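Local coordinates for protein 2-oxoglutarate-dependent dioxygenase DAO (Oryza sativa subsp. indica, PDB 6KUN) that probably catalyses the iron- and 2-oxoglutarate-dependent oxidation of the auxin indole-3-acetic acid to inactive 2-oxoindole-3-acetic acid, at residues A144-Q147 against D148-C151; R281-R284 against L285-E289. All blocks are in the same frame, centred on the assembly; numbering follows the deposited sequence.

Contact 1 of 2, residues A144-Q147 against D148-C151; sequences ASFQ and DWPC
Phe146 and Trp149 pack their rings against each other across a tight turn. The pair is edge-to-face: the phenyl edge comes down on one face of the indole, with ring planes at 62° and the Phe146 ring centroid 4.7 Å from that of the six-membered ring of Trp149. Phe146 CD1 leads, 3.5 Å from Trp149 CE2 near the middle of the indole, while CE1 reaches over CZ2 and CH2. Both side chains leave the backbone with CG anti to the carbonyl carbon (chi1 -66° and -74°), and this shared torsion sends them the same way, side by side. A CH-pi contact extends the overlap, Phe146 CA standing 4.1 Å from the centroid of the five-membered ring of Trp149, over the face of that ring.

The backbone makes this possible by forming a type I beta turn from Phe146 to Trp149, in the loop between helix 111-138 and strand 151-158. A bond from Trp149 N to Phe146 O closes the turn over 3.1 Å. The corners, Gln147 and Asp148, are polar and exposed, as suits a surface turn, whereas the aromatic ends are buried: Phe178 meets both rings, and Ala132 of helix 111-138 lies against Phe146.

Two waters add polar links. One molecule accepts from Trp149 NE1 at 2.9 Å and donates weakly to Ser145 O, giving the indole N-H a partner beside the turn. A second lies 2.6 Å from Phe146 O and 2.8 Å from Trp149 O, though its two protons cannot serve every acceptor around it. A leucine in place of Trp149 would probably leave the Phe146 edge without an aromatic face to rest on and the first water without its N-H donor.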
ATOM      1  N   ALA B 144     -23.309  -6.271  26.781  1.00 48.16           N
ATOM      2  CA  ALA B 144     -22.079  -7.042  26.709  1.00 56.14           C
ATOM      3  C   ALA B 144     -20.874  -6.113  26.628  1.00 38.61           C
ATOM      4  O   ALA B 144     -20.858  -5.181  25.832  1.00 39.96           O
ATOM      5  CB  ALA B 144     -22.110  -7.975  25.496  1.00 53.91           C
ATOM      6  N   SER B 145     -19.878  -6.369  27.471  1.00 45.97           N
ATOM      7  CA  SER B 145     -18.596  -5.683  27.407  1.00 49.08           C
ATOM      8  C   SER B 145     -17.513  -6.698  27.071  1.00 47.34           C
ATOM      9  O   SER B 145     -17.337  -7.691  27.784  1.00 44.25           O
ATOM     10  CB  SER B 145     -18.258  -4.981  28.720  1.00 60.57           C
ATOM     11  OG  SER B 145     -16.961  -4.402  28.639  1.00 69.35           O
ATOM     12  N   PHE B 146     -16.797  -6.444  25.984  1.00 34.86           N
ATOM     13  CA  PHE B 146     -15.665  -7.248  25.546  1.00 25.99           C
ATOM     14  C   PHE B 146     -14.326  -6.587  25.873  1.00 26.97           C
ATOM     15  O   PHE B 146     -13.256  -7.180  25.637  1.00 27.11           O
ATOM     16  CB  PHE B 146     -15.772  -7.470  24.036  1.00 21.42           C
ATOM     17  CG  PHE B 146     -16.941  -8.308  23.612  1.00 17.69           C
ATOM     18  CD1 PHE B 146     -16.871  -9.677  23.638  1.00 21.18           C
ATOM     19  CD2 PHE B 146     -18.109  -7.705  23.139  1.00 19.43           C
ATOM     20  CE1 PHE B 146     -17.959 -10.463  23.183  1.00 24.48           C
ATOM     21  CE2 PHE B 146     -19.201  -8.494  22.711  1.00 26.72           C
ATOM     22  CZ  PHE B 146     -19.103  -9.867  22.739  1.00 23.48           C
ATOM     23  N   GLN B 147     -14.364  -5.390  26.455  1.00 25.99           N
ATOM     24  CA  GLN B 147     -13.149  -4.607  26.677  1.00 31.50           C
ATOM     25  C   GLN B 147     -12.048  -5.393  27.395  1.00 24.17           C
ATOM     26  O   GLN B 147     -10.860  -5.156  27.142  1.00 28.08           O
ATOM     27  CB  GLN B 147     -13.513  -3.345  27.467  1.00 36.98           C
ATOM     28  CG  GLN B 147     -12.354  -2.418  27.733  1.00 62.66           C
ATOM     29  CD  GLN B 147     -11.723  -1.889  26.460  1.00 71.33           C
ATOM     30  OE1 GLN B 147     -12.365  -1.802  25.417  1.00 68.64           O
ATOM     31  NE2 GLN B 147     -10.443  -1.535  26.544  1.00 68.04           N
ATOM     32  N   ASP B 148     -12.392  -6.332  28.277  1.00 22.69           N
ATOM     33  CA  ASP B 148     -11.348  -6.947  29.091  1.00 26.11           C
ATOM     34  C   ASP B 148     -11.107  -8.412  28.745  1.00 22.24           C
ATOM     35  O   ASP B 148     -10.356  -9.111  29.441  1.00 28.60           O
ATOM     36  CB  ASP B 148     -11.684  -6.800  30.576  1.00 40.72           C
ATOM     37  CG  ASP B 148     -12.695  -7.810  31.043  1.00 59.90           C
ATOM     38  OD1 ASP B 148     -13.670  -8.078  30.322  1.00 63.47           O
ATOM     39  OD2 ASP B 148     -12.500  -8.345  32.157  1.00 87.81           O
ATOM     40  N   TRP B 149     -11.741  -8.910  27.686  1.00 19.57           N
ATOM     41  CA  TRP B 149     -11.442 -10.250  27.222  1.00 19.36           C
ATOM     42  C   TRP B 149      -9.965 -10.323  26.809  1.00 16.81           C
ATOM     43  O   TRP B 149      -9.506  -9.482  26.026  1.00 23.83           O
ATOM     44  CB  TRP B 149     -12.330 -10.612  26.034  1.00 26.59           C
ATOM     45  CG  TRP B 149     -13.765 -10.921  26.340  1.00 20.21           C
ATOM     46  CD1 TRP B 149     -14.549 -10.384  27.320  1.00 22.39           C
ATOM     47  CD2 TRP B 149     -14.599 -11.827  25.595  1.00 14.91           C
ATOM     48  NE1 TRP B 149     -15.825 -10.927  27.250  1.00 21.63           N
ATOM     49  CE2 TRP B 149     -15.866 -11.836  26.217  1.00 21.11           C
ATOM     50  CE3 TRP B 149     -14.372 -12.688  24.515  1.00 16.84           C
ATOM     51  CZ2 TRP B 149     -16.908 -12.615  25.754  1.00 25.50           C
ATOM     52  CZ3 TRP B 149     -15.421 -13.479  24.074  1.00 16.11           C
ATOM     53  CH2 TRP B 149     -16.661 -13.427  24.680  1.00 27.53           C
ATOM     54  N   PRO B 150      -9.227 -11.341  27.244  1.00 20.48           N
ATOM     55  CA  PRO B 150      -7.865 -11.532  26.737  1.00 20.82           C
ATOM     56  C   PRO B 150      -7.786 -11.572  25.218  1.00 21.58           C
ATOM     57  O   PRO B 150      -8.668 -12.109  24.530  1.00 18.95           O
ATOM     58  CB  PRO B 150      -7.443 -12.860  27.369  1.00 25.68           C
ATOM     59  CG  PRO B 150      -8.140 -12.832  28.708  1.00 23.78           C
ATOM     60  CD  PRO B 150      -9.528 -12.288  28.337  1.00 26.71           C
ATOM     61  N   CYS B 151      -6.684 -11.011  24.700  1.00 18.40           N
ATOM     62  CA  CYS B 151      -6.423 -10.920  23.265  1.00 21.05           C
ATOM     63  C   CYS B 151      -4.987 -11.317  22.987  1.00 17.58           C
ATOM     64  O   CYS B 151      -4.100 -11.151  23.831  1.00 22.28           O
ATOM     65  CB  CYS B 151      -6.643  -9.502  22.707  1.00 17.83           C
ATOM     66  SG  CYS B 151      -8.373  -8.941  22.636  1.00 20.64           S
TER
HETATM   67  O   HOH W   1     -17.540 -10.579  29.605  1.00 46.38           O
HETATM   68  O   HOH W   2     -10.762  -7.273  24.749  1.00 24.15           O

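Contact 2 of 2, residues R281-R284 against L285-E289; sequences RRLR and LSTGE. With IAC (1H-indol-3-ylacetic acid), chain H.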
ATOM      1  N   ARG B 281      -8.535 -25.200  24.275  1.00 19.49           N
ATOM      2  CA  ARG B 281      -7.236 -25.185  23.593  1.00 20.27           C
ATOM      3  C   ARG B 281      -6.455 -26.476  23.804  1.00 23.38           C
ATOM      4  O   ARG B 281      -5.887 -27.025  22.859  1.00 19.76           O
ATOM      5  CB  ARG B 281      -6.414 -23.999  24.079  1.00 26.84           C
ATOM      6  CG  ARG B 281      -6.876 -22.676  23.561  1.00 32.09           C
ATOM      7  CD  ARG B 281      -5.922 -21.553  23.972  1.00 32.14           C
ATOM      8  NE  ARG B 281      -4.568 -21.723  23.452  1.00 34.82           N
ATOM      9  CZ  ARG B 281      -3.507 -21.063  23.918  1.00 32.35           C
ATOM     10  NH1 ARG B 281      -3.665 -20.200  24.899  1.00 27.59           N
ATOM     11  NH2 ARG B 281      -2.314 -21.267  23.398  1.00 38.59           N
ATOM     12  N   ARG B 282      -6.396 -26.952  25.055  0.57 22.71           N
ATOM     13  CA  ARG B 282      -5.792 -28.244  25.347  0.57 25.66           C
ATOM     14  C   ARG B 282      -6.388 -29.329  24.469  0.57 25.25           C
ATOM     15  O   ARG B 282      -5.662 -30.138  23.874  0.57 22.35           O
ATOM     16  CB  ARG B 282      -6.017 -28.618  26.809  0.57 29.14           C
ATOM     17  CG  ARG B 282      -5.382 -27.739  27.821  0.57 27.59           C
ATOM     18  CD  ARG B 282      -5.651 -28.315  29.234  0.57 27.55           C
ATOM     19  NE  ARG B 282      -5.169 -29.689  29.374  0.57 24.59           N
ATOM     20  CZ  ARG B 282      -3.980 -30.018  29.869  0.57 29.69           C
ATOM     21  NH1 ARG B 282      -3.139 -29.078  30.273  0.57 26.94           N
ATOM     22  NH2 ARG B 282      -3.610 -31.277  29.964  0.57 26.73           N
ATOM     23  N   LEU B 283      -7.728 -29.372  24.405  1.00 25.68           N
ATOM     24  CA  LEU B 283      -8.418 -30.408  23.646  1.00 28.06           C
ATOM     25  C   LEU B 283      -8.061 -30.356  22.165  1.00 28.95           C
ATOM     26  O   LEU B 283      -7.903 -31.401  21.535  1.00 24.79           O
ATOM     27  CB  LEU B 283      -9.928 -30.272  23.841  1.00 32.67           C
ATOM     28  CG  LEU B 283     -10.824 -31.391  23.295  1.00 32.13           C
ATOM     29  CD1 LEU B 283     -10.674 -32.663  24.082  1.00 28.22           C
ATOM     30  CD2 LEU B 283     -12.293 -30.923  23.270  1.00 35.43           C
ATOM     31  N   ARG B 284      -7.950 -29.159  21.577  1.00 23.96           N
ATOM     32  CA  ARG B 284      -7.480 -29.063  20.197  1.00 27.10           C
ATOM     33  C   ARG B 284      -6.057 -29.610  20.090  1.00 26.96           C
ATOM     34  O   ARG B 284      -5.742 -30.403  19.190  1.00 29.22           O
ATOM     35  CB  ARG B 284      -7.540 -27.602  19.694  1.00 24.09           C
ATOM     36  CG  ARG B 284      -8.982 -27.112  19.359  1.00 23.51           C
ATOM     37  CD  ARG B 284      -9.079 -25.584  19.012  1.00 21.16           C
ATOM     38  NE  ARG B 284      -8.093 -25.175  18.012  1.00 23.68           N
ATOM     39  CZ  ARG B 284      -8.357 -24.729  16.771  1.00 21.48           C
ATOM     40  NH1 ARG B 284      -9.577 -24.613  16.346  1.00 18.07           N
ATOM     41  NH2 ARG B 284      -7.347 -24.383  15.986  1.00 19.14           N
ATOM     42  N   LEU B 285      -5.191 -29.209  21.028  1.00 23.17           N
ATOM     43  CA  LEU B 285      -3.785 -29.632  20.989  1.00 23.96           C
ATOM     44  C   LEU B 285      -3.645 -31.144  21.139  1.00 25.78           C
ATOM     45  O   LEU B 285      -2.851 -31.764  20.426  1.00 29.41           O
ATOM     46  CB  LEU B 285      -3.012 -28.886  22.080  1.00 28.33           C
ATOM     47  CG  LEU B 285      -1.539 -29.252  22.271  1.00 50.28           C
ATOM     48  CD1 LEU B 285      -0.760 -28.962  20.991  1.00 62.71           C
ATOM     49  CD2 LEU B 285      -0.926 -28.492  23.443  1.00 43.90           C
ATOM     50  N   SER B 286      -4.461 -31.773  21.986  1.00 27.78           N
ATOM     51  CA  SER B 286      -4.278 -33.211  22.196  1.00 33.05           C
ATOM     52  C   SER B 286      -4.989 -34.067  21.142  1.00 41.08           C
ATOM     53  O   SER B 286      -4.494 -35.146  20.820  1.00 39.85           O
ATOM     54  CB  SER B 286      -4.742 -33.619  23.601  1.00 36.97           C
ATOM     55  OG  SER B 286      -6.146 -33.620  23.731  1.00 43.69           O
ATOM     56  N   THR B 287      -6.132 -33.615  20.585  1.00 42.32           N
ATOM     57  CA  THR B 287      -6.797 -34.373  19.527  1.00 32.89           C
ATOM     58  C   THR B 287      -6.250 -34.063  18.135  1.00 30.39           C
ATOM     59  O   THR B 287      -6.526 -34.807  17.192  1.00 35.22           O
ATOM     60  CB  THR B 287      -8.309 -34.099  19.460  1.00 30.96           C
ATOM     61  OG1 THR B 287      -8.524 -32.698  19.233  1.00 34.63           O
ATOM     62  CG2 THR B 287      -9.024 -34.550  20.736  1.00 34.64           C
ATOM     63  N   GLY B 288      -5.510 -32.962  17.974  1.00 34.15           N
ATOM     64  CA  GLY B 288      -5.163 -32.450  16.667  1.00 32.69           C
ATOM     65  C   GLY B 288      -6.329 -31.927  15.858  1.00 28.87           C
ATOM     66  O   GLY B 288      -6.201 -31.735  14.643  1.00 34.66           O
ATOM     67  N   GLU B 289      -7.479 -31.724  16.469  1.00 32.66           N
ATOM     68  CA  GLU B 289      -8.673 -31.264  15.755  1.00 31.28           C
ATOM     69  C   GLU B 289      -8.641 -29.745  15.823  1.00 32.29           C
ATOM     70  O   GLU B 289      -8.996 -29.152  16.852  1.00 27.09           O
ATOM     71  CB  GLU B 289      -9.939 -31.855  16.364  1.00 30.99           C
ATOM     72  CG  GLU B 289     -10.000 -33.386  16.198  1.00 38.44           C
ATOM     73  CD  GLU B 289     -11.195 -34.059  16.857  1.00 42.15           C
ATOM     74  OE1 GLU B 289     -11.827 -33.479  17.758  1.00 35.35           O
ATOM     75  OE2 GLU B 289     -11.505 -35.200  16.453  1.00 53.89           O
TER
HETATM   76  C   IAC H 402      -4.992 -23.787  18.800  1.00 83.88           C
HETATM   77  C1  IAC H 402      -3.741 -23.341  19.064  1.00101.60           C
HETATM   78  C2  IAC H 402      -2.611 -23.976  18.490  1.00100.98           C
HETATM   79  C3  IAC H 402      -2.786 -25.050  17.652  1.00 99.83           C
HETATM   80  C4  IAC H 402      -4.066 -25.495  17.373  1.00 88.39           C
HETATM   81  C5  IAC H 402      -5.142 -24.879  17.962  1.00 65.76           C
HETATM   82  C7  IAC H 402      -3.851 -22.295  19.899  1.00 96.49           C
HETATM   83  C8  IAC H 402      -5.189 -22.072  20.171  1.00 90.91           C
HETATM   84  C17 IAC H 402      -2.829 -21.379  20.567  1.00 91.02           C
HETATM   85  C18 IAC H 402      -2.345 -20.267  19.654  1.00 90.29           C
HETATM   86  N   IAC H 402      -5.896 -23.008  19.483  1.00 80.25           N
HETATM   87  O2  IAC H 402      -1.139 -19.907  19.740  1.00 77.94           O
HETATM   88  O3  IAC H 402      -3.137 -19.702  18.851  1.00 98.87           O
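Thr287 folds its hydroxyl back onto the preceding helical turn, where OG1 donates to Leu283 O at 2.7 Å. The same carbonyl accepts Thr287 N at 3.0 Å, and the two donors arrive from opposite faces of its plane. OG1 can do this because chi1 of 59° sets it between the backbone N and the carbonyl carbon; it also accepts from Glu289 N, an ST turn that a threonine or serine can make. CG2, meanwhile, lies 4.2 Å from Leu283 CD1.

Next to Leu283 in the helix, Arg284 runs past the chain that leaves it, its CG 3.2 Å from Glu289 O, which lies over one face of the guanidinium. The guanidinium turns its edge to the bound indole-3-acetic acid, with NE near C5 of the indole. Arg281, one helical turn earlier, lies with its NE 3.4 Å from C8 of the hormone's indole, beside the root of the acetate arm.

Further out, Asp217 forms a salt bridge with Arg284 NH1 and Thr174 O accepts from NH2, fixing the group's rotation. Gly288, with phi 67°, takes the chain out of the helix, a conformation strained for most other residues. Helix 277-287 directly follows strand 275-276, and Arg284 spans from it to the start of helix 217-222 and to the loop after strand 168-173.

Contact 1 comes first along the chain and closes well before contact 2 opens. Their centres lie 24 Å apart and their nearest atoms about 9 Å, so they do not touch. Contact 1 lies in the loop that leads from helix 111-138 into strand 151-158, in the larger sheet of this jelly-roll fold; that strand goes on to carry Arg154, of the indole-3-acetic acid pocket, and Asn156 and Tyr158, of the 2-oxoglutarate pocket. Helix 277-287, near the C-terminus, supplies Arg281 and Arg284 to the hormone's pocket. Contact 1 thus packs the entry of strand 151-158 against helix 111-138 and strand 242-249, and contact 2 belongs to the wall of the indole-3-acetic acid pocket.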